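Long-range contacts in HTH-type transcriptional regulator TreR (Bacillus subtilis, PDB 2OGG), which represses the trePA operon for trehalose utilisation and binds trehalose-6-phosphate, the chain here being its C-terminal effector-binding (UTRA) domain: residues L29-D35 against Y57-K61; G48-I52 against R136-K141. All blocks are in the same frame, centred on the assembly; numbering follows the deposited sequence.

In the fold
Both contacts fall within the UTRA domain and use the two ends of strand 49-59, on opposite sides of the chain's centre. Their centres lie 29 Å apart and their nearest atoms about 9 Å, so they do not touch. Along the chain the segments alternate: 29-35, 48-52, 57-61, 136-141. Interaction 1 lays the loop after helix 23-29 against the strand's C-terminal end; interaction 2 pairs the strand's beginning with the end of strand 129-138, its neighbour in the antiparallel six-stranded sheet. Strand 49-59 thus ties the early helix and loop to the C-terminal part of the effector-binding domain.

Interaction 1: residues L29-D35 against Y57-K61; sequences LRANLDD and YFFRK
This contact packs a helix-to-strand loop of the UTRA domain on the end of a sheet strand: 29-35 runs from helix 23-29 toward strand 37-46, while 57-59 is extended and 60-61 leaves the strand. CA atoms of Leu29 and Phe58 lie 7.6 Å apart, those of Asp35 and Phe59 7.1 Å, so side chains make the join, burying 280 Å² in all. Leu29 (chi1 t, chi2 p) points toward the strand: its CG lies 3.6 Å from Phe59 CE2 and its CD2 3.9 Å from Tyr57 CB. The Tyr57 ring leads away, and its OH hydrogen-bonds Glu39. At Arg30 positive phi (42/49) breaks the helical course, and Arg30 O approaches the Phe59 ring edge, 4.1 Å from CZ. Ala31 (-104/151) sets its CB 3.8 Å from Phe59 CZ. Residues Asn32 to Asp35 form a type I beta turn, with Asp35 N hydrogen-bonded to Asn32 O at 3.3 Å; Asp35 OD2 closes the loop further by accepting Asn32 N at 2.8 Å. The Phe59 ring (chi1 m) fits among Leu29 CG, Ala31 CB and Asp35 OD2, with Ile37 also against it. Asp35 (chi1 m) brings OD2 to the ring edge, 3.6 Å from Phe59 CE1, and its OD1 forms a salt bridge, weak as a hydrogen bond, with Lys61 NZ at 3.3 Å.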
ATOM      1  N   LEU A  29     -11.276  10.964 -17.931  1.00 44.66           N
ATOM      2  CA  LEU A  29      -9.886  11.417 -17.944  1.00 42.46           C
ATOM      3  C   LEU A  29      -9.749  12.892 -17.594  1.00 41.59           C
ATOM      4  O   LEU A  29      -8.658  13.432 -17.635  1.00 45.53           O
ATOM      5  CB  LEU A  29      -9.315  11.174 -19.335  1.00 40.05           C
ATOM      6  CG  LEU A  29      -7.832  10.993 -19.546  1.00 41.04           C
ATOM      7  CD1 LEU A  29      -7.270   9.990 -18.570  1.00 38.53           C
ATOM      8  CD2 LEU A  29      -7.623  10.537 -20.954  1.00 37.88           C
ATOM      9  N   ARG A  30     -10.846  13.514 -17.174  1.00 43.85           N
ATOM     10  CA  ARG A  30     -10.905  14.958 -16.960  1.00 43.15           C
ATOM     11  C   ARG A  30     -10.193  15.741 -18.058  1.00 42.76           C
ATOM     12  O   ARG A  30      -9.362  16.600 -17.781  1.00 44.18           O
ATOM     13  CB  ARG A  30     -10.346  15.330 -15.592  1.00 45.06           C
ATOM     14  CG  ARG A  30     -11.310  15.128 -14.432  1.00 46.04           C
ATOM     15  CD  ARG A  30     -10.506  15.028 -13.128  1.00 55.70           C
ATOM     16  NE  ARG A  30     -11.347  14.663 -11.989  1.00 64.49           N
ATOM     17  CZ  ARG A  30     -10.885  14.136 -10.852  1.00 63.82           C
ATOM     18  NH1 ARG A  30      -9.590  13.899 -10.698  1.00 63.32           N
ATOM     19  NH2 ARG A  30     -11.728  13.826  -9.879  1.00 64.99           N
ATOM     20  N   ALA A  31     -10.505  15.413 -19.306  1.00 43.89           N
ATOM     21  CA  ALA A  31      -9.927  16.081 -20.476  1.00 45.07           C
ATOM     22  C   ALA A  31     -10.928  17.050 -21.123  1.00 45.58           C
ATOM     23  O   ALA A  31     -12.123  16.746 -21.181  1.00 45.39           O
ATOM     24  CB  ALA A  31      -9.510  15.039 -21.503  1.00 40.93           C
ATOM     25  N   ASN A  32     -10.404  18.107 -21.759  1.00 45.43           N
ATOM     26  CA  ASN A  32     -11.212  19.044 -22.559  1.00 44.06           C
ATOM     27  C   ASN A  32     -11.352  18.635 -24.034  1.00 44.62           C
ATOM     28  O   ASN A  32     -10.593  17.795 -24.568  1.00 38.50           O
ATOM     29  CB  ASN A  32     -10.589  20.447 -22.564  1.00 45.51           C
ATOM     30  CG  ASN A  32     -10.258  20.961 -21.179  1.00 52.65           C
ATOM     31  OD1 ASN A  32     -11.044  20.816 -20.239  1.00 53.99           O
ATOM     32  ND2 ASN A  32      -9.163  21.710 -21.086  1.00 55.88           N
ATOM     33  N   LEU A  33     -12.194  19.405 -24.720  1.00 44.95           N
ATOM     34  CA  LEU A  33     -12.293  19.398 -26.162  1.00 45.87           C
ATOM     35  C   LEU A  33     -10.976  19.455 -26.932  1.00 47.98           C
ATOM     36  O   LEU A  33     -10.742  18.693 -27.865  1.00 51.71           O
ATOM     37  CB  LEU A  33     -13.258  18.347 -26.665  1.00 48.80           C
ATOM     38  CG  LEU A  33     -14.090  18.672 -27.899  1.00 47.99           C
ATOM     39  CD1 LEU A  33     -14.558  17.356 -28.517  1.00 54.76           C
ATOM     40  CD2 LEU A  33     -15.274  19.555 -27.502  1.00 56.65           C
ATOM     41  N   ASP A  34     -10.077  20.321 -26.489  1.00 48.25           N
ATOM     42  CA  ASP A  34      -8.871  20.601 -27.245  1.00 49.43           C
ATOM     43  C   ASP A  34      -7.647  19.917 -26.642  1.00 47.97           C
ATOM     44  O   ASP A  34      -6.586  20.534 -26.506  1.00 50.10           O
ATOM     45  CB  ASP A  34      -8.659  22.114 -27.329  1.00 53.41           C
ATOM     46  CG  ASP A  34      -9.099  22.834 -26.064  1.00 61.26           C
ATOM     47  OD1 ASP A  34      -8.215  23.358 -25.349  1.00 68.12           O
ATOM     48  OD2 ASP A  34     -10.314  22.817 -25.750  1.00 66.66           O
ATOM     49  N   ASP A  35      -7.861  18.717 -26.114  1.00 41.71           N
ATOM     50  CA  ASP A  35      -6.784  17.902 -25.599  1.00 40.06           C
ATOM     51  C   ASP A  35      -6.679  16.717 -26.536  1.00 41.33           C
ATOM     52  O   ASP A  35      -7.691  16.167 -26.947  1.00 43.03           O
ATOM     53  CB  ASP A  35      -7.127  17.391 -24.199  1.00 37.88           C
ATOM     54  CG  ASP A  35      -6.868  18.422 -23.110  1.00 41.47           C
ATOM     55  OD1 ASP A  35      -5.826  19.133 -23.181  1.00 29.02           O
ATOM     56  OD2 ASP A  35      -7.652  18.438 -22.128  1.00 42.41           O
ATOM     57  N   TYR A  57      -6.343   5.087 -22.283  1.00 38.12           N
ATOM     58  CA  TYR A  57      -6.525   6.462 -22.737  1.00 40.12           C
ATOM     59  C   TYR A  57      -5.574   7.375 -21.944  1.00 41.71           C
ATOM     60  O   TYR A  57      -5.666   7.440 -20.722  1.00 42.83           O
ATOM     61  CB  TYR A  57      -7.956   6.909 -22.437  1.00 32.74           C
ATOM     62  CG  TYR A  57      -8.997   6.121 -23.185  1.00 46.51           C
ATOM     63  CD1 TYR A  57      -9.414   6.508 -24.458  1.00 42.94           C
ATOM     64  CD2 TYR A  57      -9.623   5.033 -22.598  1.00 42.82           C
ATOM     65  CE1 TYR A  57     -10.361   5.792 -25.135  1.00 41.11           C
ATOM     66  CE2 TYR A  57     -10.442   4.239 -23.316  1.00 42.98           C
ATOM     67  CZ  TYR A  57     -10.884   4.663 -24.555  1.00 49.22           C
ATOM     68  OH  TYR A  57     -11.798   3.899 -25.249  1.00 41.63           O
ATOM     69  N   PHE A  58      -4.703   8.117 -22.626  1.00 43.83           N
ATOM     70  CA  PHE A  58      -3.823   9.051 -21.951  1.00 46.43           C
ATOM     71  C   PHE A  58      -3.454  10.228 -22.839  1.00 47.02           C
ATOM     72  O   PHE A  58      -3.725  10.204 -24.046  1.00 46.89           O
ATOM     73  CB  PHE A  58      -2.584   8.336 -21.426  1.00 46.97           C
ATOM     74  CG  PHE A  58      -1.899   7.509 -22.458  1.00 44.41           C
ATOM     75  CD1 PHE A  58      -2.327   6.241 -22.724  1.00 43.58           C
ATOM     76  CD2 PHE A  58      -0.935   8.066 -23.271  1.00 45.05           C
ATOM     77  CE1 PHE A  58      -1.728   5.492 -23.706  1.00 46.25           C
ATOM     78  CE2 PHE A  58      -0.313   7.316 -24.247  1.00 49.30           C
ATOM     79  CZ  PHE A  58      -0.689   6.017 -24.447  1.00 42.40           C
ATOM     80  N   PHE A  59      -3.025  11.328 -22.215  1.00 44.90           N
ATOM     81  CA  PHE A  59      -2.822  12.581 -22.960  1.00 41.71           C
ATOM     82  C   PHE A  59      -1.542  12.519 -23.786  1.00 43.03           C
ATOM     83  O   PHE A  59      -0.420  12.446 -23.230  1.00 46.51           O
ATOM     84  CB  PHE A  59      -2.735  13.799 -22.029  1.00 41.91           C
ATOM     85  CG  PHE A  59      -3.996  14.113 -21.302  1.00 38.17           C
ATOM     86  CD1 PHE A  59      -4.689  15.283 -21.586  1.00 39.32           C
ATOM     87  CD2 PHE A  59      -4.357  13.389 -20.172  1.00 36.31           C
ATOM     88  CE1 PHE A  59      -5.768  15.676 -20.812  1.00 35.52           C
ATOM     89  CE2 PHE A  59      -5.528  13.696 -19.471  1.00 27.08           C
ATOM     90  CZ  PHE A  59      -6.185  14.888 -19.743  1.00 38.18           C
ATOM     91  N   ARG A  60      -1.684  12.952 -25.027  1.00 40.23           N
ATOM     92  CA  ARG A  60      -0.541  13.048 -25.884  1.00 38.81           C
ATOM     93  C   ARG A  60       0.433  14.095 -25.354  1.00 38.52           C
ATOM     94  O   ARG A  60       1.626  14.002 -25.571  1.00 42.94           O
ATOM     95  CB  ARG A  60      -0.973  13.394 -27.286  1.00 34.17           C
ATOM     96  CG  ARG A  60       0.158  13.919 -28.143  1.00 30.22           C
ATOM     97  CD  ARG A  60      -0.409  14.818 -29.192  1.00 29.14           C
ATOM     98  NE  ARG A  60       0.637  15.599 -29.802  1.00 53.09           N
ATOM     99  CZ  ARG A  60       1.262  16.606 -29.207  1.00 52.33           C
ATOM    100  NH1 ARG A  60       0.825  17.085 -28.044  1.00 42.77           N
ATOM    101  NH2 ARG A  60       2.230  17.229 -29.857  1.00 57.09           N
ATOM    102  N   LYS A  61      -0.069  15.085 -24.638  1.00 39.24           N
ATOM    103  CA  LYS A  61       0.798  16.167 -24.177  1.00 43.40           C
ATOM    104  C   LYS A  61       1.902  15.654 -23.270  1.00 40.31           C
ATOM    105  O   LYS A  61       3.019  16.105 -23.345  1.00 40.70           O
ATOM    106  CB  LYS A  61      -0.027  17.246 -23.491  1.00 44.24           C
ATOM    107  CG  LYS A  61       0.632  17.892 -22.292  1.00 51.26           C
ATOM    108  CD  LYS A  61      -0.416  18.753 -21.581  1.00 67.74           C
ATOM    109  CE  LYS A  61      -1.810  18.085 -21.663  1.00 60.88           C
ATOM    110  NZ  LYS A  61      -2.930  19.058 -21.539  1.00 43.19           N
TER

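Interaction 2: residues G48-I52 against R136-K141; sequences GEHVI and RHRLDK
Strand 49-52 meets the end of strand 136-138 with N-to-C directions 129° apart and axes approaching to 5.0 Å, an antiparallel but strongly splayed pairing. The register is fixed by Ile52 and His137, a non-hydrogen-bonded pair with CA atoms 4.6 Å apart; beside it Arg138 N donates to Val51 O at 3.1 Å, nearly linearly (174°), and Ile52 CA makes a CA-H...O contact with Arg136 O at 3.2 Å. The backbone departs from extended geometry at Val51, just before the Ile52-His137 pair. Ile52 (chi1 m) and His137 (chi1 m, chi2 74°) project from the same sheet face: Ile52 CG1 lies 3.4 Å from His137 CD2, and Ile52 CG2 sits over the imidazole face, a CH-pi contact 4.2 Å from the centroid and 14° off the normal. Arg138 reaches onward, past Val51 to Glu49, through chi1 t, chi2 t, chi3 p and chi4 171°. Its guanidinium presents one face to Val51 CG1, 3.9 Å from CZ, while NH2 forms a hydrogen-bonded salt bridge with Glu49 OE1 at 2.9 Å; Glu49 is m, t with chi3 -60°. Asp140 (chi1 p) receives Arg138 NE on OD1 at 3.0 Å and NH2 on OD2 at 3.3 Å, and Asp108 O takes NH1. Lys141 N hydrogen-bonds Arg138 O at 2.8 Å, and Lys141 CG packs 3.9 Å from Val51 CG2. Arg136 turns its end away to Glu134, Asp103 and Glu97. The whole is the splayed end of the central antiparallel strand pair of the UTRA sheet, clasped by a Glu49-Arg138-Asp140 salt-bridge network.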
ATOM      1  N   GLY A  48      -6.858 -20.825 -25.880  1.00 48.71           N
ATOM      2  CA  GLY A  48      -6.865 -20.152 -27.175  1.00 48.38           C
ATOM      3  C   GLY A  48      -8.003 -19.166 -27.334  1.00 47.91           C
ATOM      4  O   GLY A  48      -8.638 -19.103 -28.384  1.00 45.78           O
ATOM      5  N   GLU A  49      -8.236 -18.351 -26.314  1.00 48.45           N
ATOM      6  CA  GLU A  49      -9.435 -17.530 -26.292  1.00 48.63           C
ATOM      7  C   GLU A  49      -9.134 -16.088 -26.015  1.00 47.48           C
ATOM      8  O   GLU A  49      -8.262 -15.779 -25.207  1.00 49.62           O
ATOM      9  CB  GLU A  49     -10.407 -18.041 -25.236  1.00 48.29           C
ATOM     10  CG  GLU A  49     -10.880 -19.459 -25.463  1.00 51.61           C
ATOM     11  CD  GLU A  49     -12.001 -19.834 -24.525  1.00 55.94           C
ATOM     12  OE1 GLU A  49     -11.785 -19.788 -23.297  1.00 54.27           O
ATOM     13  OE2 GLU A  49     -13.112 -20.134 -25.015  1.00 61.85           O
ATOM     14  N   HIS A  50      -9.934 -15.210 -26.614  1.00 49.03           N
ATOM     15  CA  HIS A  50      -9.896 -13.775 -26.314  1.00 47.28           C
ATOM     16  C   HIS A  50     -10.776 -13.516 -25.100  1.00 46.91           C
ATOM     17  O   HIS A  50     -12.007 -13.687 -25.153  1.00 46.46           O
ATOM     18  CB  HIS A  50     -10.418 -12.970 -27.499  1.00 49.11           C
ATOM     19  CG  HIS A  50      -9.562 -13.079 -28.718  1.00 52.28           C
ATOM     20  ND1 HIS A  50      -8.447 -12.289 -28.917  1.00 49.72           N
ATOM     21  CD2 HIS A  50      -9.626 -13.919 -29.778  1.00 43.88           C
ATOM     22  CE1 HIS A  50      -7.872 -12.629 -30.056  1.00 52.48           C
ATOM     23  NE2 HIS A  50      -8.574 -13.607 -30.602  1.00 52.54           N
ATOM     24  N   VAL A  51     -10.155 -13.082 -24.010  1.00 42.98           N
ATOM     25  CA  VAL A  51     -10.866 -13.068 -22.754  1.00 40.68           C
ATOM     26  C   VAL A  51     -10.808 -11.782 -21.948  1.00 42.05           C
ATOM     27  O   VAL A  51     -11.566 -11.633 -20.995  1.00 45.63           O
ATOM     28  CB  VAL A  51     -10.495 -14.265 -21.903  1.00 38.08           C
ATOM     29  CG1 VAL A  51     -10.800 -15.533 -22.659  1.00 35.27           C
ATOM     30  CG2 VAL A  51      -9.031 -14.211 -21.566  1.00 38.17           C
ATOM     31  N   ILE A  52      -9.845 -10.911 -22.259  1.00 42.05           N
ATOM     32  CA  ILE A  52      -9.747  -9.615 -21.615  1.00 38.58           C
ATOM     33  C   ILE A  52      -9.791  -8.511 -22.662  1.00 41.34           C
ATOM     34  O   ILE A  52      -9.155  -8.614 -23.716  1.00 43.86           O
ATOM     35  CB  ILE A  52      -8.450  -9.479 -20.787  1.00 40.60           C
ATOM     36  CG1 ILE A  52      -8.443 -10.501 -19.653  1.00 42.18           C
ATOM     37  CG2 ILE A  52      -8.357  -8.070 -20.165  1.00 36.90           C
ATOM     38  CD1 ILE A  52      -7.100 -11.163 -19.437  1.00 44.46           C
ATOM     39  N   ARG A 136     -11.419  -5.149 -18.952  1.00 40.44           N
ATOM     40  CA  ARG A 136     -12.643  -5.943 -18.817  1.00 37.65           C
ATOM     41  C   ARG A 136     -12.349  -7.439 -18.939  1.00 39.42           C
ATOM     42  O   ARG A 136     -11.883  -7.901 -19.998  1.00 38.32           O
ATOM     43  CB  ARG A 136     -13.650  -5.506 -19.882  1.00 34.57           C
ATOM     44  CG  ARG A 136     -13.794  -3.995 -19.946  1.00 41.99           C
ATOM     45  CD  ARG A 136     -14.827  -3.538 -20.975  1.00 38.97           C
ATOM     46  NE  ARG A 136     -16.175  -4.004 -20.666  1.00 40.45           N
ATOM     47  CZ  ARG A 136     -17.060  -3.328 -19.935  1.00 41.95           C
ATOM     48  NH1 ARG A 136     -16.718  -2.165 -19.393  1.00 36.39           N
ATOM     49  NH2 ARG A 136     -18.287  -3.820 -19.739  1.00 34.98           N
ATOM     50  N   HIS A 137     -12.597  -8.185 -17.857  1.00 37.73           N
ATOM     51  CA  HIS A 137     -12.350  -9.621 -17.841  1.00 37.83           C
ATOM     52  C   HIS A 137     -13.612 -10.439 -17.867  1.00 41.94           C
ATOM     53  O   HIS A 137     -14.520 -10.201 -17.083  1.00 48.57           O
ATOM     54  CB  HIS A 137     -11.621 -10.006 -16.568  1.00 40.09           C
ATOM     55  CG  HIS A 137     -10.325  -9.293 -16.374  1.00 40.90           C
ATOM     56  ND1 HIS A 137     -10.256  -7.966 -16.006  1.00 40.28           N
ATOM     57  CD2 HIS A 137      -9.045  -9.732 -16.446  1.00 43.83           C
ATOM     58  CE1 HIS A 137      -8.987  -7.611 -15.885  1.00 43.12           C
ATOM     59  NE2 HIS A 137      -8.234  -8.671 -16.120  1.00 44.56           N
ATOM     60  N   ARG A 138     -13.581 -11.526 -18.626  1.00 41.39           N
ATOM     61  CA  ARG A 138     -14.518 -12.609 -18.448  1.00 35.89           C
ATOM     62  C   ARG A 138     -14.372 -13.197 -17.033  1.00 40.19           C
ATOM     63  O   ARG A 138     -13.261 -13.344 -16.516  1.00 42.24           O
ATOM     64  CB  ARG A 138     -14.211 -13.676 -19.477  1.00 38.31           C
ATOM     65  CG  ARG A 138     -15.421 -14.509 -19.881  1.00 28.44           C
ATOM     66  CD  ARG A 138     -15.040 -15.363 -21.064  1.00 31.74           C
ATOM     67  NE  ARG A 138     -14.229 -16.518 -20.680  1.00 27.94           N
ATOM     68  CZ  ARG A 138     -13.914 -17.516 -21.506  1.00 33.88           C
ATOM     69  NH1 ARG A 138     -14.326 -17.497 -22.776  1.00 36.49           N
ATOM     70  NH2 ARG A 138     -13.139 -18.504 -21.079  1.00 30.26           N
ATOM     71  N   LEU A 139     -15.486 -13.579 -16.423  1.00 41.57           N
ATOM     72  CA  LEU A 139     -15.491 -13.884 -14.996  1.00 42.73           C
ATOM     73  C   LEU A 139     -14.458 -14.912 -14.567  1.00 43.72           C
ATOM     74  O   LEU A 139     -13.842 -14.772 -13.520  1.00 42.89           O
ATOM     75  CB  LEU A 139     -16.880 -14.313 -14.533  1.00 43.80           C
ATOM     76  CG  LEU A 139     -17.825 -13.133 -14.355  1.00 43.32           C
ATOM     77  CD1 LEU A 139     -18.091 -12.534 -15.700  1.00 57.10           C
ATOM     78  CD2 LEU A 139     -19.123 -13.584 -13.707  1.00 36.14           C
ATOM     79  N   ASP A 140     -14.361 -16.010 -15.304  1.00 46.28           N
ATOM     80  CA  ASP A 140     -13.412 -17.065 -14.951  1.00 46.14           C
ATOM     81  C   ASP A 140     -11.939 -16.662 -15.102  1.00 44.81           C
ATOM     82  O   ASP A 140     -11.061 -17.449 -14.810  1.00 46.72           O
ATOM     83  CB  ASP A 140     -13.690 -18.337 -15.761  1.00 45.19           C
ATOM     84  CG  ASP A 140     -13.430 -18.152 -17.254  1.00 52.22           C
ATOM     85  OD1 ASP A 140     -13.816 -17.098 -17.811  1.00 54.32           O
ATOM     86  OD2 ASP A 140     -12.810 -19.052 -17.864  1.00 55.31           O
ATOM     87  N   LYS A 141     -11.670 -15.501 -15.689  1.00 46.84           N
ATOM     88  CA  LYS A 141     -10.292 -15.114 -16.021  1.00 47.06           C
ATOM     89  C   LYS A 141      -9.864 -13.886 -15.229  1.00 47.33           C
ATOM     90  O   LYS A 141      -9.209 -12.984 -15.753  1.00 48.20           O
ATOM     91  CB  LYS A 141     -10.154 -14.834 -17.523  1.00 45.31           C
ATOM     92  CG  LYS A 141     -10.298 -16.071 -18.402  1.00 48.77           C
ATOM     93  CD  LYS A 141      -9.241 -17.103 -18.062  1.00 57.03           C
ATOM     94  CE  LYS A 141      -9.522 -18.415 -18.760  1.00 61.39           C
ATOM     95  NZ  LYS A 141      -8.308 -19.256 -18.783  1.00 65.97           N
TER